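Local coordinates for periplasmic sugar-binding protein (Chloroflexus aurantiacus, PDB 4RXU) that binds D-glucose and probably serves as the periplasmic sugar receptor of an ABC-type carbohydrate transporter, at residues R44-L56 against F297-K309. Residues are numbered along the deposited sequence; the frame is centred on the assembly and turned at random. Where two conformers were deposited one is given.
Sequences RWIQDETRFREAL and FKDVRTLVQDAIK. With BGC (beta-D-glucopyranose), chain C.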
ATOM      1  N   ARG A  44       2.256  -0.403   8.606  1.00  7.55           N
ATOM      2  CA  ARG A  44       1.856   0.831   7.942  1.00  7.02           C
ATOM      3  C   ARG A  44       0.988   1.683   8.858  1.00  7.97           C
ATOM      4  O   ARG A  44       1.221   2.886   8.976  1.00  8.02           O
ATOM      5  CB  ARG A  44       1.104   0.537   6.637  1.00  7.89           C
ATOM      6  CG  ARG A  44       0.359   1.726   6.030  1.00  8.43           C
ATOM      7  CD  ARG A  44       1.223   2.939   5.708  1.00  8.06           C
ATOM      8  NE  ARG A  44       0.349   4.094   5.579  1.00  9.67           N
ATOM      9  CZ  ARG A  44      -0.373   4.424   4.511  1.00  8.83           C
ATOM     10  NH1 ARG A  44      -1.220   5.451   4.595  1.00  8.76           N
ATOM     11  NH2 ARG A  44      -0.265   3.776   3.357  1.00  9.86           N
ATOM     12  N   TRP A  45       0.007   1.048   9.517  1.00  8.31           N
ATOM     13  CA  TRP A  45      -1.002   1.831  10.253  1.00  9.29           C
ATOM     14  C   TRP A  45      -0.474   2.450  11.536  1.00  9.11           C
ATOM     15  O   TRP A  45      -1.068   3.393  12.042  1.00  8.68           O
ATOM     16  CB  TRP A  45      -2.316   1.056  10.477  1.00  9.75           C
ATOM     17  CG  TRP A  45      -2.674   0.407   9.192  1.00  8.71           C
ATOM     18  CD1 TRP A  45      -2.628  -0.909   8.923  1.00  8.15           C
ATOM     19  CD2 TRP A  45      -2.916   1.066   7.935  1.00  7.95           C
ATOM     20  NE1 TRP A  45      -2.863  -1.135   7.582  1.00 10.21           N
ATOM     21  CE2 TRP A  45      -3.046   0.069   6.962  1.00  7.80           C
ATOM     22  CE3 TRP A  45      -3.058   2.398   7.550  1.00  8.15           C
ATOM     23  CZ2 TRP A  45      -3.278   0.359   5.628  1.00 10.21           C
ATOM     24  CZ3 TRP A  45      -3.301   2.682   6.231  1.00  8.93           C
ATOM     25  CH2 TRP A  45      -3.410   1.674   5.288  1.00  7.88           C
ATOM     26  N   ILE A  46       0.641   1.937  12.033  1.00  9.32           N
ATOM     27  CA  ILE A  46       1.350   2.571  13.129  1.00 11.22           C
ATOM     28  C   ILE A  46       1.901   3.931  12.686  1.00  9.53           C
ATOM     29  O   ILE A  46       1.874   4.891  13.461  1.00 10.99           O
ATOM     30  CB  ILE A  46       2.463   1.646  13.665  1.00 12.13           C
ATOM     31  CG1 ILE A  46       1.920   0.245  13.992  1.00 11.65           C
ATOM     32  CG2 ILE A  46       3.094   2.251  14.901  1.00 12.15           C
ATOM     33  CD1 ILE A  46       0.805   0.197  15.007  1.00 19.65           C
ATOM     34  N   GLN A  47       2.368   4.023  11.437  1.00  8.71           N
ATOM     35  CA  GLN A  47       2.815   5.312  10.905  1.00  9.81           C
ATOM     36  C   GLN A  47       1.649   6.304  10.916  1.00  9.17           C
ATOM     37  O   GLN A  47       1.754   7.420  11.441  1.00 11.41           O
ATOM     38  CB  GLN A  47       3.377   5.195   9.502  1.00 10.85           C
ATOM     39  CG  GLN A  47       4.631   4.343   9.340  1.00  9.93           C
ATOM     40  CD  GLN A  47       5.362   4.715   8.061  1.00  9.07           C
ATOM     41  OE1 GLN A  47       5.660   5.903   7.823  1.00 11.06           O
ATOM     42  NE2 GLN A  47       5.639   3.724   7.221  1.00 11.54           N
ATOM     43  N   ASP A  48       0.513   5.899  10.345  1.00  8.58           N
ATOM     44  CA  ASP A  48      -0.632   6.818  10.327  1.00  9.41           C
ATOM     45  C   ASP A  48      -1.100   7.184  11.730  1.00  8.86           C
ATOM     46  O   ASP A  48      -1.407   8.338  11.972  1.00 10.43           O
ATOM     47  CB  ASP A  48      -1.797   6.260   9.518  1.00  8.35           C
ATOM     48  CG  ASP A  48      -1.391   5.915   8.113  1.00 10.26           C
ATOM     49  OD1 ASP A  48      -0.609   4.952   7.975  1.00 14.10           O
ATOM     50  OD2 ASP A  48      -1.823   6.622   7.163  1.00 10.14           O
ATOM     51  N   GLU A  49      -1.159   6.218  12.642  1.00 10.60           N
ATOM     52  CA  GLU A  49      -1.516   6.509  14.039  1.00 10.44           C
ATOM     53  C   GLU A  49      -0.607   7.598  14.621  1.00  9.45           C
ATOM     54  O   GLU A  49      -1.080   8.587  15.170  1.00 10.38           O
ATOM     55  CB  GLU A  49      -1.437   5.250  14.919  1.00 11.25           C
ATOM     56  CG  GLU A  49      -1.875   5.482  16.353  1.00 14.71           C
ATOM     57  CD  GLU A  49      -1.617   4.286  17.228  1.00 19.84           C
ATOM     58  OE1 GLU A  49      -0.644   3.552  16.954  1.00 20.99           O
ATOM     59  OE2 GLU A  49      -2.370   4.084  18.194  1.00 27.43           O
ATOM     60  N   THR A  50       0.691   7.411  14.456  1.00  9.89           N
ATOM     61  CA  THR A  50       1.695   8.357  14.945  1.00 10.39           C
ATOM     62  C   THR A  50       1.540   9.725  14.330  1.00 10.52           C
ATOM     63  O   THR A  50       1.509  10.740  15.027  1.00 12.03           O
ATOM     64  CB  THR A  50       3.117   7.832  14.670  1.00 11.37           C
ATOM     65  OG1 THR A  50       3.336   6.664  15.485  1.00 13.58           O
ATOM     66  CG2 THR A  50       4.183   8.953  14.960  1.00 15.78           C
ATOM     67  N   ARG A  51       1.386   9.742  13.008  1.00  7.71           N
ATOM     68  CA  ARG A  51       1.279  10.993  12.295  1.00 10.31           C
ATOM     69  C   ARG A  51      -0.040  11.714  12.593  1.00  9.12           C
ATOM     70  O   ARG A  51      -0.054  12.957  12.679  1.00  9.47           O
ATOM     71  CB  ARG A  51       1.456  10.779  10.798  1.00 11.29           C
ATOM     72  CG  ARG A  51       2.787  10.151  10.407  1.00 14.45           C
ATOM     73  CD  ARG A  51       3.954  11.037  10.722  1.00 12.03           C
ATOM     74  NE  ARG A  51       5.210  10.417  10.295  1.00 12.78           N
ATOM     75  CZ  ARG A  51       6.379  11.041  10.316  1.00 13.90           C
ATOM     76  NH1 ARG A  51       6.447  12.301  10.727  1.00 15.79           N
ATOM     77  NH2 ARG A  51       7.466  10.398   9.934  1.00 10.91           N
ATOM     78  N   PHE A  52      -1.137  10.949  12.765  1.00  8.02           N
ATOM     79  CA  PHE A  52      -2.388  11.558  13.166  1.00 10.60           C
ATOM     80  C   PHE A  52      -2.238  12.236  14.513  1.00  9.36           C
ATOM     81  O   PHE A  52      -2.616  13.397  14.684  1.00 13.12           O
ATOM     82  CB  PHE A  52      -3.549  10.550  13.231  1.00  9.58           C
ATOM     83  CG  PHE A  52      -4.317  10.426  11.929  1.00 10.20           C
ATOM     84  CD1 PHE A  52      -4.949  11.523  11.372  1.00  9.20           C
ATOM     85  CD2 PHE A  52      -4.403   9.211  11.276  1.00 12.26           C
ATOM     86  CE1 PHE A  52      -5.655  11.406  10.191  1.00  8.44           C
ATOM     87  CE2 PHE A  52      -5.118   9.087  10.102  1.00 10.08           C
ATOM     88  CZ  PHE A  52      -5.742  10.179   9.558  1.00 13.32           C
ATOM     89  N   ARG A  53      -1.703  11.486  15.473  1.00  9.74           N
ATOM     90  CA  ARG A  53      -1.532  12.021  16.837  1.00 11.83           C
ATOM     91  C   ARG A  53      -0.669  13.271  16.838  1.00 10.51           C
ATOM     92  O   ARG A  53      -1.008  14.261  17.478  1.00 11.96           O
ATOM     93  CB  ARG A  53      -0.943  10.965  17.759  1.00 12.82           C
ATOM     94  CG  ARG A  53      -1.994   9.939  18.146  1.00 20.12           C
ATOM     95  CD  ARG A  53      -1.521   8.985  19.231  1.00 40.01           C
ATOM     96  NE  ARG A  53      -2.241   7.705  19.184  1.00 61.63           N
ATOM     97  CZ  ARG A  53      -3.538   7.525  19.454  1.00 71.44           C
ATOM     98  NH1 ARG A  53      -4.319   8.538  19.804  1.00 82.27           N
ATOM     99  NH2 ARG A  53      -4.072   6.306  19.361  1.00 42.83           N
ATOM    100  N   GLU A  54       0.427  13.246  16.088  1.00 10.36           N
ATOM    101  CA  GLU A  54       1.275  14.451  15.977  1.00 11.47           C
ATOM    102  C   GLU A  54       0.515  15.648  15.389  1.00 11.39           C
ATOM    103  O   GLU A  54       0.597  16.757  15.889  1.00 12.84           O
ATOM    104  CB  GLU A  54       2.542  14.160  15.184  1.00 13.17           C
ATOM    105  CG  GLU A  54       3.481  13.219  15.955  1.00 12.59           C
ATOM    106  CD  GLU A  54       4.608  12.629  15.125  1.00 16.64           C
ATOM    107  OE1 GLU A  54       4.612  12.793  13.890  1.00 18.68           O
ATOM    108  OE2 GLU A  54       5.494  11.971  15.728  1.00 23.49           O
ATOM    109  N   ALA A  55      -0.234  15.409  14.325  1.00 10.45           N
ATOM    110  CA  ALA A  55      -0.954  16.506  13.640  1.00 10.86           C
ATOM    111  C   ALA A  55      -2.078  17.040  14.506  1.00 13.04           C
ATOM    112  O   ALA A  55      -2.303  18.243  14.573  1.00 14.50           O
ATOM    113  CB  ALA A  55      -1.490  16.046  12.283  1.00 13.26           C
ATOM    114  N   LEU A  56      -2.767  16.134  15.182  1.00 12.40           N
ATOM    115  CA  LEU A  56      -3.862  16.504  16.055  1.00 15.58           C
ATOM    116  C   LEU A  56      -3.330  17.314  17.248  1.00 15.25           C
ATOM    117  O   LEU A  56      -3.918  18.347  17.608  1.00 17.18           O
ATOM    118  CB  LEU A  56      -4.637  15.251  16.508  1.00 13.43           C
ATOM    119  CG  LEU A  56      -5.387  14.494  15.397  1.00 15.85           C
ATOM    120  CD1 LEU A  56      -5.884  13.159  15.931  1.00 20.13           C
ATOM    121  CD2 LEU A  56      -6.514  15.347  14.839  1.00 18.75           C
ATOM    122  N   PHE A 297       8.287   5.814  -1.335  1.00  8.68           N
ATOM    123  CA  PHE A 297       8.004   6.664  -0.181  1.00  7.90           C
ATOM    124  C   PHE A 297       6.662   7.331  -0.396  1.00  6.99           C
ATOM    125  O   PHE A 297       6.458   7.998  -1.396  1.00  9.08           O
ATOM    126  CB  PHE A 297       9.094   7.733  -0.047  1.00  9.61           C
ATOM    127  CG  PHE A 297       8.788   8.832   0.946  1.00  8.67           C
ATOM    128  CD1 PHE A 297       8.377   8.526   2.242  1.00  7.72           C
ATOM    129  CD2 PHE A 297       8.912  10.169   0.590  1.00 10.00           C
ATOM    130  CE1 PHE A 297       8.105   9.533   3.147  1.00  9.73           C
ATOM    131  CE2 PHE A 297       8.641  11.180   1.508  1.00  9.86           C
ATOM    132  CZ  PHE A 297       8.226  10.854   2.776  1.00  9.46           C
ATOM    133  N   LYS A 298       5.762   7.135   0.563  1.00  7.80           N
ATOM    134  CA  LYS A 298       4.430   7.728   0.582  1.00  7.55           C
ATOM    135  C   LYS A 298       4.345   8.597   1.836  1.00  6.62           C
ATOM    136  O   LYS A 298       4.366   8.072   2.949  1.00  8.00           O
ATOM    137  CB  LYS A 298       3.358   6.628   0.572  1.00  8.12           C
ATOM    138  CG  LYS A 298       3.623   5.521  -0.451  1.00  7.86           C
ATOM    139  CD  LYS A 298       2.433   4.673  -0.825  1.00  9.31           C
ATOM    140  CE  LYS A 298       1.792   4.035   0.385  1.00  8.60           C
ATOM    141  NZ  LYS A 298       0.799   3.020  -0.071  1.00  7.34           N
ATOM    142  N   ASP A 299       4.343   9.916   1.661  1.00  7.28           N
ATOM    143  CA  ASP A 299       4.485  10.812   2.791  1.00  7.17           C
ATOM    144  C   ASP A 299       3.189  10.845   3.583  1.00  8.16           C
ATOM    145  O   ASP A 299       2.261  11.575   3.263  1.00  9.21           O
ATOM    146  CB  ASP A 299       4.916  12.207   2.312  1.00  7.93           C
ATOM    147  CG  ASP A 299       5.383  13.104   3.429  1.00  9.86           C
ATOM    148  OD1 ASP A 299       4.992  12.871   4.604  1.00  9.81           O
ATOM    149  OD2 ASP A 299       6.148  14.046   3.123  1.00 11.51           O
ATOM    150  N   VAL A 300       3.155  10.021   4.624  1.00  6.21           N
ATOM    151  CA  VAL A 300       1.995   9.909   5.502  1.00  7.37           C
ATOM    152  C   VAL A 300       1.649  11.227   6.177  1.00  7.51           C
ATOM    153  O   VAL A 300       0.499  11.460   6.532  1.00  8.88           O
ATOM    154  CB  VAL A 300       2.195   8.754   6.522  1.00  9.70           C
ATOM    155  CG1 VAL A 300       1.035   8.689   7.510  1.00 11.99           C
ATOM    156  CG2 VAL A 300       2.320   7.411   5.811  1.00 11.42           C
ATOM    157  N   ARG A 301       2.618  12.113   6.362  1.00  8.00           N
ATOM    158  CA  ARG A 301       2.277  13.445   6.884  1.00  9.35           C
ATOM    159  C   ARG A 301       1.283  14.181   5.979  1.00  7.69           C
ATOM    160  O   ARG A 301       0.359  14.845   6.450  1.00  9.06           O
ATOM    161  CB  ARG A 301       3.533  14.321   7.053  1.00 10.32           C
ATOM    162  CG  ARG A 301       4.597  13.690   7.924  1.00  9.35           C
ATOM    163  CD  ARG A 301       5.866  14.507   7.922  1.00  9.16           C
ATOM    164  NE  ARG A 301       6.457  14.556   6.597  1.00  9.72           N
ATOM    165  CZ  ARG A 301       7.579  15.189   6.296  1.00 10.39           C
ATOM    166  NH1 ARG A 301       8.242  15.862   7.238  1.00 12.11           N
ATOM    167  NH2 ARG A 301       8.015  15.170   5.042  1.00 11.21           N
ATOM    168  N   THR A 302       1.475  14.034   4.667  1.00  8.02           N
ATOM    169  CA  THR A 302       0.576  14.679   3.715  1.00  9.38           C
ATOM    170  C   THR A 302      -0.805  14.017   3.729  1.00  9.71           C
ATOM    171  O   THR A 302      -1.818  14.698   3.679  1.00  9.64           O
ATOM    172  CB  THR A 302       1.141  14.634   2.291  1.00  8.94           C
ATOM    173  OG1 THR A 302       2.461  15.204   2.308  1.00 10.29           O
ATOM    174  CG2 THR A 302       0.261  15.405   1.298  1.00 11.98           C
ATOM    175  N   LEU A 303      -0.833  12.693   3.796  1.00  8.86           N
ATOM    176  CA  LEU A 303      -2.090  11.963   3.768  1.00  8.47           C
ATOM    177  C   LEU A 303      -2.921  12.360   4.994  1.00  8.72           C
ATOM    178  O   LEU A 303      -4.118  12.667   4.889  1.00  7.86           O
ATOM    179  CB  LEU A 303      -1.826  10.458   3.749  1.00  9.25           C
ATOM    180  CG  LEU A 303      -2.997   9.627   3.197  1.00 10.48           C
ATOM    181  CD1 LEU A 303      -3.084   9.730   1.684  1.00 10.87           C
ATOM    182  CD2 LEU A 303      -2.897   8.171   3.617  1.00 12.04           C
ATOM    183  N   VAL A 304      -2.271  12.368   6.157  1.00  7.01           N
ATOM    184  CA  VAL A 304      -2.925  12.731   7.393  1.00  7.74           C
ATOM    185  C   VAL A 304      -3.476  14.151   7.313  1.00  8.30           C
ATOM    186  O   VAL A 304      -4.632  14.407   7.673  1.00  8.46           O
ATOM    187  CB  VAL A 304      -1.951  12.562   8.576  1.00  9.95           C
ATOM    188  CG1 VAL A 304      -2.346  13.422   9.769  1.00 10.59           C
ATOM    189  CG2 VAL A 304      -1.846  11.085   8.952  1.00  8.36           C
ATOM    190  N   GLN A 305      -2.644  15.093   6.874  1.00  9.17           N
ATOM    191  CA  GLN A 305      -3.098  16.491   6.822  1.00 10.27           C
ATOM    192  C   GLN A 305      -4.240  16.659   5.828  1.00  9.44           C
ATOM    193  O   GLN A 305      -5.169  17.402   6.085  1.00 10.28           O
ATOM    194  CB  GLN A 305      -1.958  17.462   6.514  1.00 13.25           C
ATOM    195  CG  GLN A 305      -2.177  18.853   7.118  1.00 20.06           C
ATOM    196  CD  GLN A 305      -2.158  18.842   8.643  1.00 25.41           C
ATOM    197  OE1 GLN A 305      -1.324  18.179   9.276  1.00 29.13           O
ATOM    198  NE2 GLN A 305      -3.081  19.569   9.238  1.00 47.08           N
ATOM    199  N   ASP A 306      -4.162  15.960   4.688  1.00  8.38           N
ATOM    200  CA  ASP A 306      -5.238  16.006   3.688  1.00  9.69           C
ATOM    201  C   ASP A 306      -6.556  15.559   4.293  1.00 11.70           C
ATOM    202  O   ASP A 306      -7.591  16.172   4.084  1.00 10.46           O
ATOM    203  CB  ASP A 306      -4.892  15.177   2.457  1.00 10.90           C
ATOM    204  CG  ASP A 306      -3.969  15.895   1.510  1.00 12.68           C
ATOM    205  OD1 ASP A 306      -3.702  17.110   1.689  1.00 14.08           O
ATOM    206  OD2 ASP A 306      -3.530  15.221   0.559  1.00 12.12           O
ATOM    207  N   ALA A 307      -6.492  14.517   5.106  1.00  8.55           N
ATOM    208  CA  ALA A 307      -7.693  14.006   5.790  1.00  8.30           C
ATOM    209  C   ALA A 307      -8.219  14.968   6.859  1.00 11.49           C
ATOM    210  O   ALA A 307      -9.430  15.170   6.996  1.00  9.55           O
ATOM    211  CB  ALA A 307      -7.413  12.648   6.415  1.00 10.21           C
ATOM    212  N   ILE A 308      -7.307  15.524   7.634  1.00  9.01           N
ATOM    213  CA  ILE A 308      -7.708  16.463   8.681  1.00  8.74           C
ATOM    214  C   ILE A 308      -8.331  17.695   8.009  1.00 10.84           C
ATOM    215  O   ILE A 308      -9.390  18.177   8.416  1.00 10.58           O
ATOM    216  CB  ILE A 308      -6.533  16.843   9.600  1.00 10.67           C
ATOM    217  CG1 ILE A 308      -6.084  15.627  10.417  1.00 13.46           C
ATOM    218  CG2 ILE A 308      -6.939  18.005  10.523  1.00 12.03           C
ATOM    219  CD1 ILE A 308      -4.739  15.805  11.104  1.00 16.83           C
ATOM    220  N   LYS A 309      -7.658  18.226   7.003  1.00 10.93           N
ATOM    221  CA  LYS A 309      -8.158  19.408   6.296  0.50 11.68           C
ATOM    222  C   LYS A 309      -9.568  19.160   5.719  1.00 10.94           C
ATOM    223  O   LYS A 309     -10.478  20.001   5.827  1.00 13.17           O
ATOM    224  CB  LYS A 309      -7.166  19.848   5.211  0.50 12.63           C
ATOM    225  CG  LYS A 309      -5.879  20.467   5.759  0.50 17.03           C
ATOM    226  CD  LYS A 309      -4.980  21.060   4.673  0.50 25.55           C
ATOM    227  CE  LYS A 309      -3.969  20.087   4.088  0.50 33.50           C
ATOM    228  NZ  LYS A 309      -3.071  20.805   3.132  0.50 18.19           N
TER
HETATM  229  C2  BGC C 402      -1.198   0.512   2.087  1.00 11.07           C
HETATM  230  C3  BGC C 402       0.280   0.181   2.119  1.00 13.47           C
HETATM  231  C4  BGC C 402       0.528  -0.907   3.154  1.00 13.58           C
HETATM  232  C5  BGC C 402      -0.396  -2.105   2.930  1.00 13.95           C
HETATM  233  C6  BGC C 402      -0.310  -3.146   4.023  1.00 14.91           C
HETATM  234  C1  BGC C 402      -1.871  -0.799   1.718  1.00 14.99           C
HETATM  235  O1  BGC C 402      -3.225  -0.644   1.410  1.00 14.97           O
HETATM  236  O2  BGC C 402      -1.436   1.532   1.111  1.00 11.61           O
HETATM  237  O3  BGC C 402       0.992   1.371   2.443  1.00 11.14           O
HETATM  238  O4  BGC C 402       1.874  -1.394   2.989  1.00 11.98           O
HETATM  239  O5  BGC C 402      -1.741  -1.681   2.834  1.00 12.53           O
HETATM  240  O6  BGC C 402      -0.436  -2.565   5.324  1.00 11.95           O
HETATM  241  O   HOH W   1      -1.740  19.831  12.388  1.00 20.34           O
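V304 drives CG2 onto the F52 ring, a CH-pi contact 3.7 Å from the centroid and 3° off the normal, while I308 and A307 meet the ring's edge. As a knob, V304 sits among D48, R51, F52 and A55; one turn earlier V300 fills the hole of R44, Q47, D48 and R51. The helices cross at -56°, and A55 CB presses I308 CD1 at 3.5 Å.

No hydrogen bond joins the two segments directly; beside the sugar, R44 and K298 converge on one glucose hydroxyl. R44 turns CG to the side opposite its own N (chi1 166°) and bends at chi2, which brings the guanidinium side-on to D48, NE to OD1 at 2.7 Å and NH1 to OD2 at 2.9 Å, both on syn lone pairs. NH2 is thereby left to reach glucose O3 at 2.9 Å and to pair with D118. From 297-309, K298 NZ donates to O3 at 3.0 Å and to O2, and is also bonded to Q277. A leucine in place of R44 would probably leave D48 without its charged mate and O3 without one of its donors.

In this periplasmic binding protein, the packing thus joins two helices beside the glucose pocket, where D48, itself held by Y117, probably fixes the R44 guanidinium so that NH2 faces O3.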